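Local coordinates for protein UDP-4-amino-4,6-dideoxy-N-acetyl-beta-L-altrosamine transaminase (Helicobacter pylori, PDB 2FNU) that transfers an amino group from glutamate to a UDP-linked 4-keto sugar with a pyridoxal-phosphate cofactor, the second step in making the flagellin-modifying sugar pseudaminic acid, at residues 57-61 with 86-90; 123-129 with 149-155. All coordinates share one frame; numbering follows the deposited sequence.

Overall arrangement
The two contacts show how a PLP-dependent aminotransferase of the DegT/DnrJ/EryC1 family builds a cofactor site from the ends of its secondary structure. In contact 1 the first turns of helices 56-66 and 86-93 pack together beside the phosphate; in contact 2 the neighbouring parallel strands 122-128 and 150-154 carry Asp154 to the pyridine nitrogen. Their centres lie about 12 Å apart, and they meet directly. Thr87 OG1 stands 2.7 Å from Asp154 OD1, a probable hydrogen bond, while Thr87 CG2 packs 3.8 Å from Val126 CG1. Contact 1 thus binds the phosphate of the cofactor, and contact 2 sets a carboxylate beside its ring nitrogen.

Contact 1: residues 57-61 with 86-90; sequences TSALL and ATANM. With PMP (4'-deoxy-4'-aminopyridoxal-5'-phosphate), chain E.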
loop_
_atom_site.group_PDB
_atom_site.type_symbol
_atom_site.label_atom_id
_atom_site.label_comp_id
_atom_site.label_asym_id
_atom_site.label_seq_id
_atom_site.Cartn_x
_atom_site.Cartn_y
_atom_site.Cartn_z
ATOM N N THR B 57 -4.121 5.820 4.529
ATOM C CA THR B 57 -5.163 4.834 4.842
ATOM C C THR B 57 -4.518 3.563 5.425
ATOM O O THR B 57 -5.032 2.988 6.392
ATOM C CB THR B 57 -6.005 4.528 3.605
ATOM O OG1 THR B 57 -6.538 5.753 3.121
ATOM C CG2 THR B 57 -7.170 3.623 3.949
ATOM N N SER B 58 -3.369 3.164 4.880
ATOM C CA SER B 58 -2.600 2.048 5.451
ATOM C C SER B 58 -2.102 2.367 6.855
ATOM O O SER B 58 -2.128 1.503 7.754
ATOM C CB SER B 58 -1.429 1.653 4.548
ATOM O OG SER B 58 -1.899 1.118 3.324
ATOM N N ALA B 59 -1.620 3.603 7.029
ATOM C CA ALA B 59 -1.205 4.093 8.336
ATOM C C ALA B 59 -2.360 4.037 9.345
ATOM O O ALA B 59 -2.178 3.570 10.486
ATOM C CB ALA B 59 -0.665 5.500 8.207
ATOM N N LEU B 60 -3.552 4.480 8.926
ATOM C CA LEU B 60 -4.708 4.477 9.825
ATOM C C LEU B 60 -5.067 3.050 10.237
ATOM O O LEU B 60 -5.315 2.785 11.422
ATOM C CB LEU B 60 -5.928 5.153 9.162
ATOM C CG LEU B 60 -5.923 6.677 9.093
ATOM C CD1 LEU B 60 -6.972 7.178 8.106
ATOM C CD2 LEU B 60 -6.166 7.289 10.457
ATOM N N LEU B 61 -5.097 2.124 9.272
ATOM C CA LEU B 61 -5.430 0.742 9.609
ATOM C C LEU B 61 -4.397 0.201 10.599
ATOM O O LEU B 61 -4.738 -0.453 11.589
ATOM C CB LEU B 61 -5.414 -0.151 8.372
ATOM C CG LEU B 61 -5.631 -1.646 8.653
ATOM C CD1 LEU B 61 -7.069 -1.876 9.141
ATOM C CD2 LEU B 61 -5.349 -2.486 7.409
ATOM N N ALA B 86 -12.003 7.392 4.592
ATOM C CA ALA B 86 -10.977 6.479 5.115
ATOM C C ALA B 86 -10.878 6.498 6.636
ATOM O O ALA B 86 -10.579 5.475 7.242
ATOM C CB ALA B 86 -9.604 6.806 4.511
ATOM N N THR B 87 -11.090 7.667 7.255
ATOM C CA THR B 87 -10.939 7.775 8.706
ATOM C C THR B 87 -11.865 6.789 9.405
ATOM O O THR B 87 -11.496 6.164 10.411
ATOM C CB THR B 87 -11.258 9.204 9.161
ATOM O OG1 THR B 87 -10.481 10.139 8.397
ATOM C CG2 THR B 87 -10.910 9.385 10.648
ATOM N N ALA B 88 -13.066 6.635 8.847
ATOM C CA ALA B 88 -14.065 5.724 9.412
ATOM C C ALA B 88 -14.006 4.320 8.802
ATOM O O ALA B 88 -14.227 3.344 9.523
ATOM C CB ALA B 88 -15.472 6.300 9.274
ATOM N N ASN B 89 -13.719 4.202 7.498
ATOM C CA ASN B 89 -13.635 2.861 6.896
ATOM C C ASN B 89 -12.615 2.012 7.641
ATOM O O ASN B 89 -12.805 0.805 7.813
ATOM C CB ASN B 89 -13.191 2.900 5.426
ATOM C CG ASN B 89 -14.318 3.226 4.432
ATOM O OD1 ASN B 89 -14.045 3.412 3.223
ATOM N ND2 ASN B 89 -15.546 3.289 4.895
ATOM N N MET B 90 -11.506 2.619 8.068
ATOM C CA MET B 90 -10.470 1.809 8.733
ATOM C C MET B 90 -10.866 1.435 10.152
ATOM O O MET B 90 -10.370 0.440 10.672
ATOM C CB MET B 90 -9.096 2.483 8.674
ATOM C CG MET B 90 -8.538 2.627 7.257
ATOM S SD MET B 90 -8.393 1.016 6.404
ATOM C CE MET B 90 -9.905 1.011 5.418
HETATM N N1 PMP E . -7.770 11.123 6.239
HETATM C C2 PMP E . -8.048 12.343 5.679
HETATM C C2A PMP E . -8.559 13.450 6.572
HETATM C C3 PMP E . -7.840 12.530 4.305
HETATM O O3 PMP E . -8.078 13.746 3.731
HETATM C C4 PMP E . -7.372 11.466 3.497
HETATM C C4A PMP E . -7.221 11.613 1.999
HETATM N N4A PMP E . -8.208 12.501 1.426
HETATM C C5 PMP E . -7.038 10.254 4.110
HETATM C C6 PMP E . -7.192 10.131 5.490
HETATM C C5A PMP E . -6.490 9.080 3.317
HETATM O O4P PMP E . -5.139 9.380 3.020
HETATM P P PMP E . -4.408 8.643 1.783
HETATM O O1P PMP E . -4.955 9.289 0.532
HETATM O O2P PMP E . -2.954 8.972 1.948
HETATM O O3P PMP E . -4.665 7.163 1.865
#
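Thr57 and Met90 form the middle of this helix-helix packing, their side chains crossing at about a right angle where the two short helical segments, 9.2 Å apart at closest approach, run at 38° to each other. Across the interface the forces are apolar. Met90 is bent at its second and third torsions, which folds the thioether back against segment 57-61: CG rests 3.7 Å from Thr57 CG2, and SD touches both that methyl and Leu61 CB, each 3.8 Å from it. Leu60 approaches differently, setting its CB beside Met90 CG and its CD1 over Thr87 CA, while the same CD1 reaches to 4.0 Å from C6 of the cofactor ring. The small CB of Ala86 fits close to Thr57 OG1.

The polar work is directed at the pyridoxamine phosphate. O3P accepts from Thr57 N at 3.0 Å and from Thr57 OG1 at 2.7 Å; the hydroxyl lies on the same side as the backbone N (chi1 -56°), which lets both donors of one residue close on one phosphate oxygen. Ala56 N and Ser178 OG bind the cofactor as well. His210 and Gly226 of the second subunit pack on Thr57 and Met90, respectively. With this phosphate held near the start of helix 56-66, the helix dipole probably helps to stabilise its negative charge, while the methyl and thioether packing behind Thr57 probably helps to hold its two donors in place.

Contact 2: residues 123-129 with 149-155; sequences KAIVSVD and LSFLSDS. With PMP (4'-deoxy-4'-aminopyridoxal-5'-phosphate), chain E.
Ser155 OG donates to Asp129 OD2 over 2.7 Å, meeting the carboxylate oxygen nearly head-on and tying together the C-terminal ends of two adjacent parallel strands. These are the strands of a right-handed beta-alpha-beta crossover, joined through helix 137-146 in the large central sheet of an aminotransferase. At the same end Asp154 turns its carboxylate to the cofactor: CG is anti to the backbone N (chi1 -177°), and OD1 comes within 2.7 Å of PMP N1. The placement is consistent with the role of the aspartate that faces the pyridine nitrogen in related PLP enzymes and probably favours its protonated form. Ser156 OG hydrogen-bonds to OD2, so the carboxylate is held from its second oxygen as well.

Farther along, the backbone ladder includes Leu152 N to Ile125 O, nearly straight at 173°, and Asp154 N to Ser127 O, 2.8 Å long. Val126 CA and Val128 CA add CA-H...O contacts to Leu152 O and Asp154 O. A water joins Ser127 OG, Ser153 OG and, weakly, Asp129 OD1.

Packing divides between the two faces of the sheet. On the face of Val126, Leu152 and Asp154, Val126 CG2 lies 3.9 Å from Leu152 CB, and Val128 stands alongside Asp154, both pointing the same way. On the other, facing helix 137-146, Ile125 CG1 touches Leu149 CD1, and the Phe151 ring presents its edge to Ser127, whose OG lies in the ring plane, 3.3 Å from CE2.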
loop_
_atom_site.group_PDB
_atom_site.type_symbol
_atom_site.label_atom_id
_atom_site.label_comp_id
_atom_site.label_asym_id
_atom_site.label_seq_id
_atom_site.Cartn_x
_atom_site.Cartn_y
_atom_site.Cartn_z
ATOM N N LYS B 123 -13.758 3.227 23.395
ATOM C CA LYS B 123 -12.348 2.852 23.437
ATOM C C LYS B 123 -11.403 4.026 23.142
ATOM O O LYS B 123 -10.299 4.107 23.684
ATOM C CB LYS B 123 -12.101 1.729 22.419
ATOM C CG LYS B 123 -10.689 1.186 22.440
ATOM C CD LYS B 123 -10.408 0.415 23.737
ATOM C CE LYS B 123 -8.978 -0.089 23.745
ATOM N NZ LYS B 123 -8.652 -0.877 24.970
ATOM N N ALA B 124 -11.829 4.931 22.272
ATOM C CA ALA B 124 -10.944 5.998 21.819
ATOM C C ALA B 124 -11.746 7.117 21.202
ATOM O O ALA B 124 -12.944 6.939 20.923
ATOM C CB ALA B 124 -9.947 5.447 20.758
ATOM N N ILE B 125 -11.068 8.243 20.974
ATOM C CA ILE B 125 -11.625 9.337 20.174
ATOM C C ILE B 125 -10.656 9.586 19.013
ATOM O O ILE B 125 -9.453 9.701 19.255
ATOM C CB ILE B 125 -11.815 10.623 21.009
ATOM C CG1 ILE B 125 -12.764 10.335 22.187
ATOM C CG2 ILE B 125 -12.327 11.782 20.129
ATOM C CD1 ILE B 125 -13.039 11.547 23.075
ATOM N N VAL B 126 -11.172 9.653 17.778
ATOM C CA VAL B 126 -10.335 10.002 16.619
ATOM C C VAL B 126 -10.794 11.363 16.090
ATOM O O VAL B 126 -11.906 11.477 15.572
ATOM C CB VAL B 126 -10.451 8.959 15.473
ATOM C CG1 VAL B 126 -9.671 9.444 14.226
ATOM C CG2 VAL B 126 -9.943 7.594 15.937
ATOM N N SER B 127 -9.949 12.382 16.242
ATOM C CA SER B 127 -10.232 13.707 15.691
ATOM C C SER B 127 -9.512 13.878 14.351
ATOM O O SER B 127 -8.593 13.114 14.031
ATOM C CB SER B 127 -9.792 14.813 16.664
ATOM O OG SER B 127 -8.403 14.689 16.967
ATOM N N VAL B 128 -9.931 14.894 13.606
ATOM C CA VAL B 128 -9.329 15.250 12.320
ATOM C C VAL B 128 -9.040 16.752 12.315
ATOM O O VAL B 128 -9.910 17.562 12.677
ATOM C CB VAL B 128 -10.316 14.952 11.173
ATOM C CG1 VAL B 128 -9.796 15.488 9.822
ATOM C CG2 VAL B 128 -10.558 13.447 11.099
ATOM N N ASP B 129 -7.836 17.134 11.890
ATOM C CA ASP B 129 -7.491 18.555 11.799
ATOM C C ASP B 129 -7.977 19.019 10.435
ATOM O O ASP B 129 -7.254 18.945 9.434
ATOM C CB ASP B 129 -5.987 18.733 11.963
ATOM C CG ASP B 129 -5.484 18.185 13.282
ATOM O OD1 ASP B 129 -6.155 18.407 14.322
ATOM O OD2 ASP B 129 -4.440 17.507 13.280
ATOM N N LEU B 149 -9.559 6.706 27.673
ATOM C CA LEU B 149 -9.642 6.461 26.231
ATOM C C LEU B 149 -8.335 6.858 25.579
ATOM O O LEU B 149 -7.630 7.735 26.075
ATOM C CB LEU B 149 -10.733 7.328 25.607
ATOM C CG LEU B 149 -12.089 7.385 26.304
ATOM C CD1 LEU B 149 -13.030 8.358 25.582
ATOM C CD2 LEU B 149 -12.686 5.998 26.389
ATOM N N SER B 150 -8.042 6.243 24.429
ATOM C CA SER B 150 -6.913 6.683 23.621
ATOM C C SER B 150 -7.330 7.835 22.726
ATOM O O SER B 150 -8.391 7.787 22.100
ATOM C CB SER B 150 -6.413 5.539 22.744
ATOM O OG SER B 150 -5.900 4.488 23.547
ATOM N N PHE B 151 -6.474 8.858 22.679
ATOM C CA PHE B 151 -6.630 9.990 21.747
ATOM C C PHE B 151 -5.826 9.666 20.489
ATOM O O PHE B 151 -4.602 9.562 20.549
ATOM C CB PHE B 151 -6.131 11.271 22.443
ATOM C CG PHE B 151 -6.074 12.508 21.576
ATOM C CD1 PHE B 151 -5.279 13.577 21.970
ATOM C CD2 PHE B 151 -6.834 12.636 20.414
ATOM C CE1 PHE B 151 -5.202 14.747 21.199
ATOM C CE2 PHE B 151 -6.751 13.810 19.638
ATOM C CZ PHE B 151 -5.938 14.858 20.048
ATOM N N LEU B 152 -6.524 9.486 19.367
ATOM C CA LEU B 152 -5.875 9.228 18.078
ATOM C C LEU B 152 -6.184 10.406 17.159
ATOM O O LEU B 152 -7.291 10.933 17.171
ATOM C CB LEU B 152 -6.377 7.924 17.445
ATOM C CG LEU B 152 -6.359 6.686 18.354
ATOM C CD1 LEU B 152 -7.004 5.480 17.673
ATOM C CD2 LEU B 152 -4.927 6.383 18.786
ATOM N N SER B 153 -5.194 10.843 16.385
ATOM C CA SER B 153 -5.365 12.052 15.574
ATOM C C SER B 153 -5.141 11.763 14.089
ATOM O O SER B 153 -4.029 11.389 13.711
ATOM C CB SER B 153 -4.369 13.121 16.029
ATOM O OG SER B 153 -4.528 14.354 15.307
ATOM N N ASP B 154 -6.184 11.917 13.271
ATOM C CA ASP B 154 -6.009 11.905 11.819
ATOM C C ASP B 154 -5.605 13.314 11.382
ATOM O O ASP B 154 -6.451 14.184 11.112
ATOM C CB ASP B 154 -7.277 11.417 11.096
ATOM C CG ASP B 154 -7.070 11.333 9.598
ATOM O OD1 ASP B 154 -7.950 10.794 8.904
ATOM O OD2 ASP B 154 -5.995 11.800 9.125
ATOM N N SER B 155 -4.293 13.529 11.370
ATOM C CA SER B 155 -3.689 14.811 11.028
ATOM C C SER B 155 -3.269 14.799 9.558
ATOM O O SER B 155 -2.327 15.486 9.170
ATOM C CB SER B 155 -2.498 15.090 11.956
ATOM O OG SER B 155 -2.967 15.238 13.303
HETATM N N1 PMP E . -7.770 11.123 6.239
HETATM C C2 PMP E . -8.048 12.343 5.679
HETATM C C2A PMP E . -8.559 13.450 6.572
HETATM C C3 PMP E . -7.840 12.530 4.305
HETATM O O3 PMP E . -8.078 13.746 3.731
HETATM C C4 PMP E . -7.372 11.466 3.497
HETATM C C4A PMP E . -7.221 11.613 1.999
HETATM N N4A PMP E . -8.208 12.501 1.426
HETATM C C5 PMP E . -7.038 10.254 4.110
HETATM C C6 PMP E . -7.192 10.131 5.490
HETATM C C5A PMP E . -6.490 9.080 3.317
HETATM O O4P PMP E . -5.139 9.380 3.020
HETATM P P PMP E . -4.408 8.643 1.783
HETATM O O1P PMP E . -4.955 9.289 0.532
HETATM O O2P PMP E . -2.954 8.972 1.948
HETATM O O3P PMP E . -4.665 7.163 1.865
HETATM O O HOH W 1 -7.687 2.883 24.638
HETATM O O HOH W 2 -6.917 15.823 14.997
HETATM O O HOH W 3 -6.109 16.313 9.104
#